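Local coordinates for protein SxtG (PDB 6U1R) that acts as an amidinotransferase in saxitoxin biosynthesis, probably passing on an amidino group by way of a covalent enzyme intermediate, at residues L269-L272 / K276-V279; D225-K230 / K291-W296; R330-K335 / G364-A369. All blocks are in the same frame, centred on the assembly; numbering follows the deposited sequence.

Contact 1. Residues L269-L272 / K276-V279; sequences LMPL and KILV
M270 and L278 form the central hydrogen-bonded pair of an antiparallel β-hairpin whose strands, 269-272 and 276-279, have axes 4.4 Å apart at closest and run at 153° to each other. The hairpin joins strand 297-300, which lies parallel to 276-279, in a three-stranded mixed sheet, consistent with one of the small β modules of the α/β-propeller fold of the amidinotransferase family. M270 N donates to L278 O, and L278 N returns the bond to M270 O, both at 2.9 Å. The first donor lies in the carbonyl plane of L278, whereas the returning L278 N stands 45° out of the carbonyl plane of M270. Towards the turn, L272 N adds a third bond, to K276 O. L269-V279 and P271-I277 are the flanking non-hydrogen-bonded pairs, and their four side chains share one face of the sheet. There I277 reaches diagonally: with CG1 anti to its own N (chi1 -173°), CD1 comes within 3.6 Å of L269 CG and also meets P271 CG. L269 CD1 lies alongside V279 CG2 at 3.8 Å. V220 and C222 of strand 219-222 touch P271 from beyond the hairpin. M270 and L278 occupy the other face, and the M270 chain, bent at chi2 and chi3, leads away from L278. Its nearest side-chain atoms lie about 8 Å from those of C368, the predicted amidino-cysteine nucleophile. The L272 side chain crosses that of L278 at an angle, its CD1 4.1 Å from L278 CB.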
loop_
_atom_site.group_PDB
_atom_site.type_symbol
_atom_site.label_atom_id
_atom_site.label_comp_id
_atom_site.label_asym_id
_atom_site.label_seq_id
_atom_site.Cartn_x
_atom_site.Cartn_y
_atom_site.Cartn_z
ATOM N N LEU A 269 16.590 14.953 -15.087
ATOM C CA LEU A 269 16.555 16.135 -14.223
ATOM C C LEU A 269 17.143 15.712 -12.883
ATOM O O LEU A 269 16.508 14.936 -12.157
ATOM C CB LEU A 269 15.118 16.635 -14.068
ATOM C CG LEU A 269 14.920 18.026 -13.468
ATOM C CD1 LEU A 269 15.184 19.124 -14.487
ATOM C CD2 LEU A 269 13.531 18.148 -12.879
ATOM N N MET A 270 18.328 16.222 -12.546
ATOM C CA MET A 270 19.056 15.796 -11.349
ATOM C C MET A 270 19.497 16.991 -10.505
ATOM O O MET A 270 20.527 17.626 -10.796
ATOM C CB MET A 270 20.245 14.933 -11.733
ATOM C CG MET A 270 19.780 13.556 -12.236
ATOM S SD MET A 270 19.068 12.620 -10.873
ATOM C CE MET A 270 20.563 11.815 -10.237
ATOM N N PRO A 271 18.767 17.300 -9.440
ATOM C CA PRO A 271 19.248 18.290 -8.467
ATOM C C PRO A 271 20.562 17.827 -7.858
ATOM O O PRO A 271 20.681 16.690 -7.395
ATOM C CB PRO A 271 18.124 18.338 -7.419
ATOM C CG PRO A 271 16.926 17.730 -8.111
ATOM C CD PRO A 271 17.467 16.726 -9.060
ATOM N N LEU A 272 21.555 18.716 -7.845
ATOM C CA LEU A 272 22.855 18.383 -7.264
ATOM C C LEU A 272 23.146 19.093 -5.949
ATOM O O LEU A 272 23.850 18.534 -5.116
ATOM C CB LEU A 272 23.988 18.708 -8.244
ATOM C CG LEU A 272 23.913 18.021 -9.612
ATOM C CD1 LEU A 272 25.140 18.367 -10.439
ATOM C CD2 LEU A 272 23.766 16.516 -9.467
ATOM N N LYS A 276 21.439 24.396 -7.911
ATOM C CA LYS A 276 22.174 23.721 -8.987
ATOM C C LYS A 276 21.423 22.471 -9.439
ATOM O O LYS A 276 21.284 21.524 -8.666
ATOM C CB LYS A 276 23.577 23.317 -8.517
ATOM C CG LYS A 276 24.408 24.445 -7.898
ATOM C CD LYS A 276 24.720 25.523 -8.904
ATOM C CE LYS A 276 25.408 26.726 -8.238
ATOM N NZ LYS A 276 26.720 26.340 -7.686
ATOM N N ILE A 277 20.991 22.436 -10.696
ATOM C CA ILE A 277 20.255 21.289 -11.215
ATOM C C ILE A 277 20.802 20.909 -12.586
ATOM O O ILE A 277 20.940 21.759 -13.473
ATOM C CB ILE A 277 18.738 21.572 -11.246
ATOM C CG1 ILE A 277 17.942 20.317 -11.621
ATOM C CG2 ILE A 277 18.396 22.785 -12.132
ATOM C CD1 ILE A 277 16.474 20.421 -11.211
ATOM N N LEU A 278 21.131 19.630 -12.735
ATOM C CA LEU A 278 21.699 19.058 -13.947
ATOM C C LEU A 278 20.583 18.597 -14.881
ATOM O O LEU A 278 19.682 17.855 -14.460
ATOM C CB LEU A 278 22.590 17.882 -13.548
ATOM C CG LEU A 278 23.350 17.056 -14.583
ATOM C CD1 LEU A 278 24.431 17.891 -15.233
ATOM C CD2 LEU A 278 23.966 15.829 -13.915
ATOM N N VAL A 279 20.656 19.004 -16.158
ATOM C CA VAL A 279 19.575 18.766 -17.104
ATOM C C VAL A 279 20.103 18.104 -18.373
ATOM O O VAL A 279 21.183 18.441 -18.869
ATOM C CB VAL A 279 18.842 20.081 -17.440
ATOM C CG1 VAL A 279 17.798 19.840 -18.474
ATOM C CG2 VAL A 279 18.241 20.659 -16.178
#

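Contact 2. Residues D225-K230 / K291-W296; sequences DIFGQK and KILKSW
D225 and F227 on strand 225-229 face I292 and L293 of a short 3-10 segment, and the approaches between the two segments are between side chains. The close packing has two sites. At one, I292 CD1 lies against the D225 carboxylate, 3.4 Å from OD1; the isoleucine chain is fully extended, chi1 -176° with chi2 also near 180°, and so carries CD1 to the carboxylate. The carboxylate itself is engaged elsewhere, since D225 OD1 accepts from H253 NE2 and forms a salt bridge with R251. At the other, the CE1-CZ end of the F227 ring abuts I292 and L293. I292 CG2 sits at the ring edge, near its plane, 4.0 Å from F227 CE1, while the L293 side chain points back against that of F227, its CD2 3.9 Å from F227 CZ, at an oblique angle to the ring. Strand 225-229 is the middle strand of the mixed sheet 219-222/225-229/251-255, and the 3-10 turn, marked by the 2.9 Å bond from K294 N to K291 O, leads into strand 297-300 of the sheet that follows in the chain. The C-terminal F383 adds to the packing, touching D225, I292 and L293. By contrast, the outer side of the turn is loose: K291 and K294 are exposed there, and even I292 is partly open to solvent.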
loop_
_atom_site.group_PDB
_atom_site.type_symbol
_atom_site.label_atom_id
_atom_site.label_comp_id
_atom_site.label_asym_id
_atom_site.label_seq_id
_atom_site.Cartn_x
_atom_site.Cartn_y
_atom_site.Cartn_z
ATOM N N ASP A 225 9.685 21.162 -2.560
ATOM C CA ASP A 225 9.353 21.059 -3.976
ATOM C C ASP A 225 9.955 19.778 -4.531
ATOM O O ASP A 225 11.154 19.522 -4.356
ATOM C CB ASP A 225 9.851 22.289 -4.738
ATOM C CG ASP A 225 9.189 23.544 -4.255
ATOM O OD1 ASP A 225 8.020 23.761 -4.627
ATOM O OD2 ASP A 225 9.820 24.288 -3.467
ATOM N N ILE A 226 9.106 18.972 -5.179
ATOM C CA ILE A 226 9.465 17.692 -5.779
ATOM C C ILE A 226 9.133 17.762 -7.271
ATOM O O ILE A 226 8.094 18.313 -7.659
ATOM C CB ILE A 226 8.703 16.540 -5.082
ATOM C CG1 ILE A 226 9.151 16.397 -3.623
ATOM C CG2 ILE A 226 8.891 15.205 -5.820
ATOM C CD1 ILE A 226 8.220 15.566 -2.770
ATOM N N PHE A 227 10.019 17.247 -8.107
ATOM C CA PHE A 227 9.821 17.259 -9.556
ATOM C C PHE A 227 9.580 15.841 -10.049
ATOM O O PHE A 227 10.309 14.922 -9.667
ATOM C CB PHE A 227 11.025 17.881 -10.252
ATOM C CG PHE A 227 11.225 19.312 -9.881
ATOM C CD1 PHE A 227 10.583 20.313 -10.591
ATOM C CD2 PHE A 227 11.980 19.657 -8.781
ATOM C CE1 PHE A 227 10.726 21.631 -10.237
ATOM C CE2 PHE A 227 12.121 20.992 -8.421
ATOM C CZ PHE A 227 11.483 21.970 -9.156
ATOM N N GLY A 228 8.555 15.667 -10.887
ATOM C CA GLY A 228 8.252 14.366 -11.453
ATOM C C GLY A 228 7.942 14.482 -12.933
ATOM O O GLY A 228 7.904 15.581 -13.496
ATOM N N GLN A 229 7.728 13.327 -13.551
ATOM C CA GLN A 229 7.281 13.258 -14.936
ATOM C C GLN A 229 6.294 12.108 -15.087
ATOM O O GLN A 229 6.369 11.113 -14.368
ATOM C CB GLN A 229 8.458 13.032 -15.903
ATOM C CG GLN A 229 9.212 11.732 -15.593
ATOM C CD GLN A 229 10.291 11.367 -16.596
ATOM O OE1 GLN A 229 10.717 12.192 -17.413
ATOM N NE2 GLN A 229 10.752 10.108 -16.534
ATOM N N LYS A 230 5.382 12.248 -16.048
ATOM C CA LYS A 230 4.690 11.089 -16.602
ATOM C C LYS A 230 5.676 10.237 -17.405
ATOM O O LYS A 230 6.665 10.741 -17.933
ATOM C CB LYS A 230 3.531 11.545 -17.494
ATOM C CG LYS A 230 2.390 12.260 -16.731
ATOM C CD LYS A 230 1.226 12.652 -17.654
ATOM C CE LYS A 230 0.306 11.467 -17.895
ATOM N NZ LYS A 230 -0.814 11.843 -18.782
ATOM N N LYS A 291 8.390 27.234 -14.115
ATOM C CA LYS A 291 8.980 28.551 -13.902
ATOM C C LYS A 291 9.695 28.661 -12.560
ATOM O O LYS A 291 10.594 29.495 -12.419
ATOM C CB LYS A 291 7.897 29.625 -14.013
ATOM C CG LYS A 291 7.155 29.578 -15.346
ATOM C CD LYS A 291 6.888 30.975 -15.889
ATOM C CE LYS A 291 6.426 30.924 -17.337
ATOM N NZ LYS A 291 6.289 32.290 -17.922
ATOM N N ILE A 292 9.327 27.834 -11.578
ATOM C CA ILE A 292 9.984 27.876 -10.270
ATOM C C ILE A 292 11.491 27.687 -10.406
ATOM O O ILE A 292 12.278 28.221 -9.610
ATOM C CB ILE A 292 9.343 26.813 -9.353
ATOM C CG1 ILE A 292 9.925 26.886 -7.940
ATOM C CG2 ILE A 292 9.504 25.401 -9.972
ATOM C CD1 ILE A 292 9.352 25.819 -6.989
ATOM N N LEU A 293 11.927 26.955 -11.426
ATOM C CA LEU A 293 13.354 26.724 -11.601
ATOM C C LEU A 293 14.125 27.964 -12.039
ATOM O O LEU A 293 15.357 27.914 -12.064
ATOM C CB LEU A 293 13.554 25.588 -12.600
ATOM C CG LEU A 293 13.189 24.219 -12.017
ATOM C CD1 LEU A 293 12.939 23.206 -13.118
ATOM C CD2 LEU A 293 14.292 23.727 -11.131
ATOM N N LYS A 294 13.456 29.091 -12.322
ATOM C CA LYS A 294 14.156 30.268 -12.831
ATOM C C LYS A 294 15.194 30.808 -11.855
ATOM O O LYS A 294 16.171 31.424 -12.286
ATOM C CB LYS A 294 13.157 31.379 -13.178
ATOM C CG LYS A 294 12.311 31.104 -14.413
ATOM C CD LYS A 294 13.170 30.952 -15.663
ATOM C CE LYS A 294 12.317 30.933 -16.929
ATOM N NZ LYS A 294 13.156 30.953 -18.160
ATOM N N SER A 295 15.007 30.608 -10.551
ATOM C CA SER A 295 15.967 31.096 -9.566
ATOM C C SER A 295 17.218 30.226 -9.443
ATOM O O SER A 295 18.184 30.641 -8.780
ATOM C CB SER A 295 15.290 31.194 -8.200
ATOM O OG SER A 295 14.890 29.916 -7.774
ATOM N N TRP A 296 17.234 29.041 -10.058
ATOM C CA TRP A 296 18.367 28.133 -9.999
ATOM C C TRP A 296 19.238 28.225 -11.256
ATOM O O TRP A 296 18.806 28.676 -12.327
ATOM C CB TRP A 296 17.877 26.683 -9.820
ATOM C CG TRP A 296 17.516 26.324 -8.414
ATOM C CD1 TRP A 296 17.022 27.149 -7.447
ATOM C CD2 TRP A 296 17.663 25.034 -7.806
ATOM N NE1 TRP A 296 16.839 26.442 -6.265
ATOM C CE2 TRP A 296 17.227 25.143 -6.467
ATOM C CE3 TRP A 296 18.120 23.800 -8.266
ATOM C CZ2 TRP A 296 17.226 24.053 -5.594
ATOM C CZ3 TRP A 296 18.121 22.719 -7.392
ATOM C CH2 TRP A 296 17.681 22.856 -6.071
#

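Contact 3. Residues R330-K335 / G364-A369; sequences RVIVEK and GSFHCA
F366 inserts its ring against strand 330-334, meeting I332 with its face and the backbone of E334 with its edge. The face contact is a CH-pi interaction: I332 CG2 stands 3.5 Å from the centroid of the F366 ring and only 6° off its normal, so the methyl is almost exactly centred. It lies at similar distances from the ring carbons, 3.7 Å from F366 CD1, for example. I332 places CG2 opposite its N and CG1 next to that N (chi1 -67°), which turns the one-carbon branch to the ring. S365 OG lies over the opposite face, 3.5 Å above the plane and displaced toward the rim.

Edge contacts involve the backbone of E334. E334 N lies near the ring plane, 3.4 Å from F366 CE2, and E334 CA is also in plane at the edge. V333 C makes a further close approach, 3.5 Å from F366 CE2. E334 CB comes within 3.9 Å of F366 CE2, after which the chain bends at chi2 and leads off. Its carboxylate is held by backbone N-H groups, OE1 by K336 N and OE2 by F356 N.

Polar bonds also tie down the loop bearing the ring. A369 N bonds S365 O at 2.9 Å, closing a turn of helical backbone angles over 366-368, though not a regular helix; it includes C368, the predicted amidino-cysteine nucleophile, two residues beyond F366. H367 is tied to E33 and D266 through its ring nitrogens.

In the fold, strand 330-334 is the middle one of a mixed sheet, between 324-325 and 350-354. Helix 83-102 packs on I332 through F96, I99 and L100, helix 338-346 covers V333, and F366 touches C354 and stacks on F356.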
loop_
_atom_site.group_PDB
_atom_site.type_symbol
_atom_site.label_atom_id
_atom_site.label_comp_id
_atom_site.label_asym_id
_atom_site.label_seq_id
_atom_site.Cartn_x
_atom_site.Cartn_y
_atom_site.Cartn_z
ATOM N N ARG A 330 30.664 16.549 -3.015
ATOM C CA ARG A 330 31.192 15.267 -3.453
ATOM C C ARG A 330 30.130 14.494 -4.227
ATOM O O ARG A 330 29.007 14.316 -3.739
ATOM C CB ARG A 330 31.649 14.439 -2.252
ATOM C CG ARG A 330 32.921 14.969 -1.538
ATOM C CD ARG A 330 33.225 14.135 -0.282
ATOM N NE ARG A 330 32.182 14.281 0.733
ATOM C CZ ARG A 330 31.931 13.420 1.725
ATOM N NH1 ARG A 330 32.630 12.303 1.851
ATOM N NH2 ARG A 330 30.954 13.673 2.594
ATOM N N VAL A 331 30.492 14.033 -5.418
ATOM C CA VAL A 331 29.557 13.380 -6.338
ATOM C C VAL A 331 30.224 12.151 -6.949
ATOM O O VAL A 331 31.334 12.241 -7.481
ATOM C CB VAL A 331 29.077 14.358 -7.439
ATOM C CG1 VAL A 331 30.235 15.038 -8.149
ATOM C CG2 VAL A 331 28.167 13.646 -8.438
ATOM N N ILE A 332 29.551 10.991 -6.863
ATOM C CA ILE A 332 30.042 9.766 -7.479
ATOM C C ILE A 332 29.561 9.746 -8.923
ATOM O O ILE A 332 28.368 9.961 -9.200
ATOM C CB ILE A 332 29.582 8.520 -6.695
ATOM C CG1 ILE A 332 30.271 8.495 -5.312
ATOM C CG2 ILE A 332 29.910 7.238 -7.459
ATOM C CD1 ILE A 332 29.818 7.410 -4.399
ATOM N N VAL A 333 30.487 9.482 -9.844
ATOM C CA VAL A 333 30.235 9.553 -11.279
ATOM C C VAL A 333 31.071 8.466 -11.940
ATOM O O VAL A 333 32.116 8.054 -11.420
ATOM C CB VAL A 333 30.555 10.973 -11.808
ATOM C CG1 VAL A 333 31.892 11.410 -11.334
ATOM C CG2 VAL A 333 30.473 11.065 -13.328
ATOM N N GLU A 334 30.590 7.973 -13.079
ATOM C CA GLU A 334 31.161 6.778 -13.686
ATOM C C GLU A 334 32.415 7.099 -14.504
ATOM O O GLU A 334 32.484 8.104 -15.218
ATOM C CB GLU A 334 30.117 6.090 -14.563
ATOM C CG GLU A 334 30.312 4.571 -14.704
ATOM C CD GLU A 334 31.435 4.180 -15.666
ATOM O OE1 GLU A 334 31.625 4.868 -16.696
ATOM O OE2 GLU A 334 32.117 3.158 -15.406
ATOM N N LYS A 335 33.383 6.181 -14.437
ATOM C CA LYS A 335 34.743 6.435 -14.904
ATOM C C LYS A 335 34.815 6.757 -16.393
ATOM O O LYS A 335 35.654 7.566 -16.814
ATOM C CB LYS A 335 35.614 5.220 -14.568
ATOM C CG LYS A 335 37.036 5.290 -15.110
ATOM C CD LYS A 335 37.977 4.374 -14.316
ATOM C CE LYS A 335 39.411 4.421 -14.848
ATOM N NZ LYS A 335 40.046 3.062 -14.876
ATOM N N GLY A 364 20.191 0.400 -13.995
ATOM C CA GLY A 364 20.508 1.527 -13.133
ATOM C C GLY A 364 21.986 1.854 -13.091
ATOM O O GLY A 364 22.841 1.075 -13.516
ATOM N N SER A 365 22.277 3.038 -12.544
ATOM C CA SER A 365 23.629 3.370 -12.113
ATOM C C SER A 365 23.539 3.823 -10.655
ATOM O O SER A 365 22.660 3.348 -9.931
ATOM C CB SER A 365 24.258 4.426 -13.032
ATOM O OG SER A 365 25.638 4.612 -12.738
ATOM N N PHE A 366 24.411 4.739 -10.209
ATOM C CA PHE A 366 24.596 4.962 -8.768
ATOM C C PHE A 366 23.311 5.438 -8.082
ATOM O O PHE A 366 22.974 4.984 -6.982
ATOM C CB PHE A 366 25.708 5.989 -8.521
ATOM C CG PHE A 366 26.986 5.681 -9.244
ATOM C CD1 PHE A 366 27.773 4.599 -8.865
ATOM C CD2 PHE A 366 27.392 6.466 -10.325
ATOM C CE1 PHE A 366 28.943 4.311 -9.544
ATOM C CE2 PHE A 366 28.544 6.191 -10.994
ATOM C CZ PHE A 366 29.327 5.116 -10.615
ATOM N N HIS A 367 22.617 6.408 -8.680
ATOM C CA HIS A 367 21.401 6.910 -8.053
ATOM C C HIS A 367 20.316 5.832 -8.016
ATOM O O HIS A 367 19.635 5.671 -7.000
ATOM C CB HIS A 367 20.936 8.179 -8.775
ATOM C CG HIS A 367 19.823 8.917 -8.086
ATOM N ND1 HIS A 367 18.510 8.833 -8.498
ATOM C CD2 HIS A 367 19.832 9.780 -7.041
ATOM C CE1 HIS A 367 17.757 9.603 -7.736
ATOM N NE2 HIS A 367 18.531 10.190 -6.840
ATOM N N CYS A 368 20.160 5.066 -9.103
ATOM C CA CYS A 368 19.174 3.982 -9.143
ATOM C C CYS A 368 19.468 2.913 -8.099
ATOM O O CYS A 368 18.546 2.303 -7.549
ATOM C CB CYS A 368 19.169 3.310 -10.512
ATOM S SG CYS A 368 18.594 4.368 -11.815
ATOM N N ALA A 369 20.755 2.625 -7.888
ATOM C CA ALA A 369 21.227 1.540 -7.054
ATOM C C ALA A 369 21.161 1.859 -5.571
ATOM O O ALA A 369 21.525 0.994 -4.767
ATOM C CB ALA A 369 22.672 1.185 -7.436
#

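From the N terminus, strand 225-229 opens the longest loop, which contact 2 closes at 291-296, 61 residues on from K230. Contact 1 is nested within that loop: hairpin 269-272/276-279 folds up before the 3-10 turn. The two touch, with K276 N 3.4 Å from W296 CE3 and L269 CD2 3.6 Å from F227 CB, so the hairpin is fastened to both ends of the outer loop. Contact 3 follows in series, closing 330-335 onto the loop of 364-369. It meets contact 1 where M270 CE packs 3.7 Å from H367 CG, but stays about 9 Å, nearest atoms, from contact 2. Contact 1, in the sheet 269-273/276-279/297-300, touches both the sheet of 225-229 and the loop bearing C368.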